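Local coordinates for protein yersinopine synthase (Yersinia pestis, PDB 6C4M) that catalyses the NADPH-dependent reductive condensation of pyruvate with an amino-acid-derived intermediate, the last step in making the metallophore yersinopine, at residues Ala301-Asp306 and Pro425-Leu430. Sequence-based numbering, arbitrary orientation.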
ATOM      1  N   ALA A 301       5.021 -15.570  -4.376  1.00 30.63           N
ATOM      2  CA  ALA A 301       5.774 -15.838  -5.590  1.00 33.99           C
ATOM      3  C   ALA A 301       6.437 -17.212  -5.546  1.00 28.39           C
ATOM      4  O   ALA A 301       6.465 -17.916  -6.554  1.00 26.57           O
ATOM      5  CB  ALA A 301       6.814 -14.740  -5.785  1.00 34.18           C
ATOM      6  N   GLY A 302       7.024 -17.586  -4.403  1.00 27.80           N
ATOM      7  CA  GLY A 302       7.698 -18.877  -4.307  1.00 28.27           C
ATOM      8  C   GLY A 302       6.750 -20.059  -4.427  1.00 29.43           C
ATOM      9  O   GLY A 302       7.093 -21.095  -5.020  1.00 30.64           O
ATOM     10  N   LEU A 303       5.557 -19.949  -3.839  1.00 26.66           N
ATOM     11  CA  LEU A 303       4.578 -21.031  -3.981  1.00 24.58           C
ATOM     12  C   LEU A 303       4.112 -21.197  -5.433  1.00 31.74           C
ATOM     13  O   LEU A 303       3.936 -22.329  -5.918  1.00 27.87           O
ATOM     14  CB  LEU A 303       3.392 -20.769  -3.041  1.00 30.15           C
ATOM     15  CG  LEU A 303       2.247 -21.792  -3.044  1.00 28.37           C
ATOM     16  CD1 LEU A 303       2.753 -23.145  -2.619  1.00 29.25           C
ATOM     17  CD2 LEU A 303       1.103 -21.337  -2.158  1.00 25.93           C
ATOM     18  N   ALA A 304       3.911 -20.090  -6.150  1.00 30.28           N
ATOM     19  CA  ALA A 304       3.639 -20.182  -7.582  1.00 26.17           C
ATOM     20  C   ALA A 304       4.773 -20.901  -8.317  1.00 27.66           C
ATOM     21  O   ALA A 304       4.519 -21.720  -9.206  1.00 33.47           O
ATOM     22  CB  ALA A 304       3.418 -18.775  -8.162  1.00 30.68           C
ATOM     23  N   ASP A 305       6.035 -20.588  -7.977  1.00 26.95           N
ATOM     24  CA  ASP A 305       7.156 -21.338  -8.552  1.00 26.73           C
ATOM     25  C   ASP A 305       7.019 -22.829  -8.256  1.00 30.44           C
ATOM     26  O   ASP A 305       7.355 -23.664  -9.097  1.00 30.25           O
ATOM     27  CB  ASP A 305       8.506 -20.859  -7.989  1.00 30.53           C
ATOM     28  CG  ASP A 305       8.918 -19.507  -8.469  1.00 47.01           C
ATOM     29  OD1 ASP A 305       8.600 -19.142  -9.620  1.00 50.37           O
ATOM     30  OD2 ASP A 305       9.624 -18.833  -7.685  1.00 48.82           O
ATOM     31  N   ASP A 306       6.597 -23.176  -7.035  1.00 26.47           N
ATOM     32  CA  ASP A 306       6.476 -24.579  -6.644  1.00 29.00           C
ATOM     33  C   ASP A 306       5.406 -25.294  -7.484  1.00 31.65           C
ATOM     34  O   ASP A 306       5.606 -26.425  -7.951  1.00 27.91           O
ATOM     35  CB  ASP A 306       6.130 -24.681  -5.157  1.00 29.29           C
ATOM     36  CG  ASP A 306       7.296 -24.304  -4.225  1.00 30.04           C
ATOM     37  OD1 ASP A 306       8.413 -24.003  -4.702  1.00 31.92           O
ATOM     38  OD2 ASP A 306       7.079 -24.333  -2.992  1.00 27.79           O
ATOM     39  N   PRO A 425       9.756 -25.983  -1.846  1.00 33.69           N
ATOM     40  CA  PRO A 425      10.259 -25.434  -0.572  1.00 34.56           C
ATOM     41  C   PRO A 425       9.343 -24.411   0.050  1.00 35.64           C
ATOM     42  O   PRO A 425       9.294 -24.311   1.278  1.00 33.84           O
ATOM     43  CB  PRO A 425      11.609 -24.812  -0.956  1.00 37.39           C
ATOM     44  CG  PRO A 425      11.988 -25.441  -2.216  1.00 42.87           C
ATOM     45  CD  PRO A 425      10.720 -25.792  -2.937  1.00 37.76           C
ATOM     46  N   THR A 426       8.643 -23.598  -0.735  1.00 30.14           N
ATOM     47  CA  THR A 426       7.754 -22.627  -0.108  1.00 27.22           C
ATOM     48  C   THR A 426       6.550 -23.328   0.498  1.00 26.44           C
ATOM     49  O   THR A 426       6.175 -23.051   1.645  1.00 24.42           O
ATOM     50  CB  THR A 426       7.341 -21.555  -1.112  1.00 31.25           C
ATOM     51  OG1 THR A 426       8.528 -20.946  -1.612  1.00 28.03           O
ATOM     52  CG2 THR A 426       6.506 -20.500  -0.464  1.00 28.57           C
ATOM     53  N   ALA A 427       5.945 -24.264  -0.248  1.00 25.70           N
ATOM     54  CA  ALA A 427       4.869 -25.077   0.318  1.00 21.38           C
ATOM     55  C   ALA A 427       5.313 -25.791   1.595  1.00 26.57           C
ATOM     56  O   ALA A 427       4.565 -25.859   2.575  1.00 22.93           O
ATOM     57  CB  ALA A 427       4.390 -26.108  -0.702  1.00 28.80           C
ATOM     58  N   GLN A 428       6.527 -26.321   1.603  1.00 27.71           N
ATOM     59  CA  GLN A 428       7.010 -27.038   2.773  1.00 33.95           C
ATOM     60  C   GLN A 428       7.189 -26.089   3.959  1.00 38.94           C
ATOM     61  O   GLN A 428       6.773 -26.400   5.084  1.00 32.45           O
ATOM     62  CB  GLN A 428       8.311 -27.737   2.397  1.00 36.07           C
ATOM     63  CG  GLN A 428       8.989 -28.554   3.446  1.00 48.87           C
ATOM     64  CD  GLN A 428      10.207 -29.248   2.862  1.00 62.90           C
ATOM     65  OE1 GLN A 428      10.182 -29.709   1.713  1.00 70.09           O
ATOM     66  NE2 GLN A 428      11.288 -29.301   3.631  1.00 68.43           N
ATOM     67  N   ARG A 429       7.743 -24.899   3.709  1.00 29.43           N
ATOM     68  CA  ARG A 429       7.932 -23.928   4.777  1.00 30.36           C
ATOM     69  C   ARG A 429       6.596 -23.489   5.347  1.00 23.55           C
ATOM     70  O   ARG A 429       6.422 -23.442   6.577  1.00 25.87           O
ATOM     71  CB  ARG A 429       8.760 -22.737   4.255  1.00 29.71           C
ATOM     72  CG  ARG A 429       8.588 -21.420   5.031  1.00 36.68           C
ATOM     73  CD  ARG A 429       9.660 -20.299   4.660  1.00 39.57           C
ATOM     74  NE  ARG A 429       9.372 -19.611   3.396  1.00 41.35           N
ATOM     75  CZ  ARG A 429       9.888 -19.930   2.201  1.00 42.56           C
ATOM     76  NH1 ARG A 429      10.756 -20.933   2.068  1.00 45.02           N
ATOM     77  NH2 ARG A 429       9.540 -19.231   1.121  1.00 43.29           N
ATOM     78  N   LEU A 430       5.623 -23.239   4.464  1.00 25.76           N
ATOM     79  CA  LEU A 430       4.289 -22.818   4.889  1.00 23.19           C
ATOM     80  C   LEU A 430       3.608 -23.881   5.742  1.00 28.15           C
ATOM     81  O   LEU A 430       2.945 -23.560   6.734  1.00 25.05           O
ATOM     82  CB  LEU A 430       3.428 -22.511   3.672  1.00 22.38           C
ATOM     83  CG  LEU A 430       3.754 -21.326   2.785  1.00 23.54           C
ATOM     84  CD1 LEU A 430       2.901 -21.258   1.519  1.00 26.33           C
ATOM     85  CD2 LEU A 430       3.572 -20.053   3.603  1.00 28.19           C
TER
HETATM   86  O   HOH W   1      10.044 -22.019  -3.587  1.00 34.23           O
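Residues 301-306 of helix 294-313 meet residues 425-430, the first turns of helix 425-445, the short segment axes approaching to 8.2 Å with directions 122° apart and the CA atoms of Leu303 and Thr426 the nearest pair. A carboxylate of one helix holds the start of the other: Asp306 accepts amide N-H groups that the first turn cannot pair within its own helix. Asp306 OD2 takes a nearly straight bond from Ala427 N (3.0 Å), met almost along the C-O axis, and a weak, strongly bent one from Thr426 N (2.8 Å). Pro425 suits the first position, where no preceding turn offers its nitrogen a carbonyl and the missing hydrogen costs nothing; Pro425 CD rests 3.4 Å from Asp306 OD1. The positive end of the helix dipole probably favours the charged carboxylate, whose OD1 also forms a salt bridge with Arg309.

Gly302 lets the helices come close, since Thr426 OG1 packs on bare backbone, 3.4 Å from Gly302 C. Thr426 chi1 (-57°) sets OG1 there and leaves CG2, anti to the backbone N, 3.5 Å from Leu303 N. On the apolar side, Leu303 CD1 touches the small methyl of Ala427, while its CD2 reaches Leu430 CD1, the leucine side chains crossing at about a right angle. Pro261, next to the probable proton donor/acceptor His260, packs on both leucines. One water donates to Asp306 OD1 at 2.8 Å and hydrogen-bonds Thr426 OG1 at 2.7 Å.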